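Local coordinates for ERPP protein (Borrelia burgdorferi, PDB 4BOB) that is an outer surface lipoprotein of the Lyme disease spirochaete that probably acquires the complement regulator factor H, consistent with protection from complement attack, at residues S46-L51 / K123-N128. Sequence-based numbering, arbitrary orientation.
Sequences SNWTDL and KIESIN
Trp48 of segment 46-51 meets Ile127 and Glu125 of segment 123-128 through side chains alone. Just before it, in the loop, the backbone N of Asn47 is held by Asp43. The bond from CA to CB of Trp48 points toward 123-128, and CG lying anti to the carbonyl carbon (chi1 -69°) sets the indole against Ile127. There CD1 of Ile127 sits over one face, 3.8 Å from the centroid of the five-membered ring of Trp48 and almost on the ring normal, a CH-pi contact; CG1 of Ile127 adds a 3.7 Å approach to CD1 of Trp48. Glu125 reaches the indole obliquely, OE1 lying 3.6 Å from both CZ2 and NE1 of Trp48, with the carboxylate plane 65° from that of the ring. Further along, Asp50 forms a salt bridge with Lys40, which also touches Trp48 from the adjoining strand. Ala153 touches both Trp48 and Ile127. At the surface, then, an indole covered on one face by an isoleucine and met obliquely by a carboxylate joins the start of strand 48-58 to the end of strand 119-126 and the loop after it, across strands 34-42, 149-155 and 131-139 of the antiparallel sheet of this Borrelia outer surface protein E family fold.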
ATOM      1  N   SER A  46       4.973   9.868 -15.119  1.00 38.56           N
ATOM      2  CA  SER A  46       5.550   8.604 -14.614  1.00 34.72           C
ATOM      3  C   SER A  46       6.923   8.789 -13.943  1.00 30.94           C
ATOM      4  O   SER A  46       7.892   8.087 -14.248  1.00 28.03           O
ATOM      5  CB  SER A  46       5.620   7.519 -15.702  1.00 35.92           C
ATOM      6  OG  SER A  46       4.533   7.624 -16.596  1.00 40.45           O
ATOM      7  N   ASN A  47       6.997   9.734 -13.017  1.00 27.32           N
ATOM      8  CA  ASN A  47       8.152   9.821 -12.139  1.00 29.53           C
ATOM      9  C   ASN A  47       7.772   9.523 -10.691  1.00 23.11           C
ATOM     10  O   ASN A  47       6.841  10.108 -10.157  1.00 25.63           O
ATOM     11  CB  ASN A  47       8.802  11.209 -12.227  1.00 35.75           C
ATOM     12  CG  ASN A  47       9.496  11.475 -13.565  1.00 36.94           C
ATOM     13  OD1 ASN A  47      10.013  12.572 -13.774  1.00 37.50           O
ATOM     14  ND2 ASN A  47       9.521  10.481 -14.466  1.00 33.83           N
ATOM     15  N   TRP A  48       8.509   8.621 -10.062  1.00 21.23           N
ATOM     16  CA  TRP A  48       8.384   8.399  -8.627  1.00 20.42           C
ATOM     17  C   TRP A  48       8.622   9.671  -7.849  1.00 20.28           C
ATOM     18  O   TRP A  48       9.716  10.231  -7.887  1.00 21.10           O
ATOM     19  CB  TRP A  48       9.413   7.375  -8.145  1.00 20.98           C
ATOM     20  CG  TRP A  48       9.154   6.003  -8.635  1.00 18.28           C
ATOM     21  CD1 TRP A  48       9.946   5.253  -9.447  1.00 17.44           C
ATOM     22  CD2 TRP A  48       7.995   5.224  -8.353  1.00 15.49           C
ATOM     23  NE1 TRP A  48       9.359   4.038  -9.672  1.00 18.29           N
ATOM     24  CE2 TRP A  48       8.153   3.995  -9.016  1.00 16.38           C
ATOM     25  CE3 TRP A  48       6.845   5.448  -7.591  1.00 13.50           C
ATOM     26  CZ2 TRP A  48       7.205   2.990  -8.948  1.00 14.43           C
ATOM     27  CZ3 TRP A  48       5.913   4.468  -7.519  1.00 13.40           C
ATOM     28  CH2 TRP A  48       6.091   3.238  -8.191  1.00 14.54           C
ATOM     29  N   THR A  49       7.595  10.100  -7.125  1.00 20.83           N
ATOM     30  CA  THR A  49       7.668  11.274  -6.257  1.00 19.30           C
ATOM     31  C   THR A  49       7.194  10.826  -4.876  1.00 17.79           C
ATOM     32  O   THR A  49       6.360   9.921  -4.767  1.00 16.73           O
ATOM     33  CB  THR A  49       6.805  12.451  -6.812  1.00 19.05           C
ATOM     34  OG1 THR A  49       6.857  13.586  -5.930  1.00 16.85           O
ATOM     35  CG2 THR A  49       5.356  12.035  -7.004  1.00 18.57           C
ATOM     36  N   ASP A  50       7.733  11.436  -3.822  1.00 16.16           N
ATOM     37  CA  ASP A  50       7.223  11.155  -2.481  1.00 16.62           C
ATOM     38  C   ASP A  50       5.810  11.723  -2.312  1.00 18.31           C
ATOM     39  O   ASP A  50       5.581  12.910  -2.575  1.00 22.17           O
ATOM     40  CB  ASP A  50       8.135  11.752  -1.416  1.00 16.30           C
ATOM     41  CG  ASP A  50       9.453  11.053  -1.319  1.00 15.30           C
ATOM     42  OD1 ASP A  50       9.636  10.071  -2.056  1.00 14.28           O
ATOM     43  OD2 ASP A  50      10.301  11.480  -0.505  1.00 13.36           O
ATOM     44  N   LEU A  51       4.885  10.865  -1.870  1.00 18.68           N
ATOM     45  CA  LEU A  51       3.470  11.199  -1.637  1.00 16.04           C
ATOM     46  C   LEU A  51       3.176  11.527  -0.168  1.00 16.08           C
ATOM     47  O   LEU A  51       2.531  12.539   0.126  1.00 13.14           O
ATOM     48  CB  LEU A  51       2.615  10.009  -2.061  1.00 15.91           C
ATOM     49  CG  LEU A  51       1.102  10.043  -1.840  1.00 15.82           C
ATOM     50  CD1 LEU A  51       0.460  11.273  -2.500  1.00 16.16           C
ATOM     51  CD2 LEU A  51       0.523   8.751  -2.393  1.00 14.80           C
ATOM     52  N   LYS A 123       5.781  -5.892  -6.639  1.00 21.34           N
ATOM     53  CA  LYS A 123       7.131  -6.225  -7.126  1.00 24.28           C
ATOM     54  C   LYS A 123       8.216  -5.542  -6.269  1.00 25.09           C
ATOM     55  O   LYS A 123       7.929  -4.560  -5.546  1.00 21.18           O
ATOM     56  CB  LYS A 123       7.292  -5.873  -8.622  1.00 27.42           C
ATOM     57  CG  LYS A 123       7.043  -4.416  -8.998  1.00 31.53           C
ATOM     58  CD  LYS A 123       7.189  -4.207 -10.512  1.00 40.86           C
ATOM     59  CE  LYS A 123       6.100  -3.323 -11.134  1.00 42.58           C
ATOM     60  NZ  LYS A 123       5.903  -3.631 -12.584  1.00 43.90           N
ATOM     61  N   ILE A 124       9.439  -6.094  -6.327  1.00 23.25           N
ATOM     62  CA  ILE A 124      10.635  -5.429  -5.781  1.00 20.92           C
ATOM     63  C   ILE A 124      11.085  -4.461  -6.854  1.00 20.22           C
ATOM     64  O   ILE A 124      11.019  -4.759  -8.045  1.00 21.57           O
ATOM     65  CB  ILE A 124      11.824  -6.388  -5.424  1.00 19.64           C
ATOM     66  CG1 ILE A 124      11.376  -7.602  -4.611  1.00 18.43           C
ATOM     67  CG2 ILE A 124      12.885  -5.665  -4.594  1.00 19.16           C
ATOM     68  CD1 ILE A 124      10.737  -7.248  -3.289  1.00 18.73           C
ATOM     69  N   GLU A 125      11.517  -3.284  -6.445  1.00 21.87           N
ATOM     70  CA  GLU A 125      12.011  -2.295  -7.397  1.00 25.47           C
ATOM     71  C   GLU A 125      13.022  -1.390  -6.736  1.00 27.44           C
ATOM     72  O   GLU A 125      12.696  -0.716  -5.754  1.00 29.42           O
ATOM     73  CB  GLU A 125      10.865  -1.453  -7.960  1.00 26.58           C
ATOM     74  CG  GLU A 125      10.527  -1.770  -9.398  1.00 28.41           C
ATOM     75  CD  GLU A 125       9.485  -0.825  -9.964  1.00 32.02           C
ATOM     76  OE1 GLU A 125       9.531   0.393  -9.643  1.00 32.39           O
ATOM     77  OE2 GLU A 125       8.625  -1.303 -10.742  1.00 34.98           O
ATOM     78  N   SER A 126      14.239  -1.403  -7.268  1.00 25.97           N
ATOM     79  CA  SER A 126      15.274  -0.450  -6.897  1.00 26.71           C
ATOM     80  C   SER A 126      14.856   0.858  -7.555  1.00 24.44           C
ATOM     81  O   SER A 126      14.496   0.850  -8.726  1.00 28.03           O
ATOM     82  CB  SER A 126      16.646  -0.920  -7.418  1.00 30.32           C
ATOM     83  OG  SER A 126      17.599  -1.034  -6.370  1.00 39.81           O
ATOM     84  N   ILE A 127      14.868   1.970  -6.816  1.00 24.13           N
ATOM     85  CA  ILE A 127      14.400   3.258  -7.366  1.00 26.41           C
ATOM     86  C   ILE A 127      15.591   4.225  -7.523  1.00 27.49           C
ATOM     87  O   ILE A 127      15.885   4.663  -8.656  1.00 34.41           O
ATOM     88  CB  ILE A 127      13.172   3.824  -6.567  1.00 23.29           C
ATOM     89  CG1 ILE A 127      11.884   3.143  -7.070  1.00 21.68           C
ATOM     90  CG2 ILE A 127      13.031   5.338  -6.710  1.00 21.45           C
ATOM     91  CD1 ILE A 127      10.682   3.242  -6.160  1.00 20.31           C
ATOM     92  N   ASN A 128      16.289   4.538  -6.428  1.00 27.39           N
ATOM     93  CA  ASN A 128      17.567   5.266  -6.535  1.00 27.49           C
ATOM     94  C   ASN A 128      18.635   4.203  -6.374  1.00 29.56           C
ATOM     95  O   ASN A 128      19.104   3.653  -7.377  1.00 36.91           O
ATOM     96  CB  ASN A 128      17.685   6.409  -5.510  1.00 29.72           C
ATOM     97  CG  ASN A 128      18.850   7.363  -5.801  1.00 27.10           C
ATOM     98  OD1 ASN A 128      19.818   7.003  -6.463  1.00 24.32           O
ATOM     99  ND2 ASN A 128      18.759   8.587  -5.288  1.00 26.49           N
TER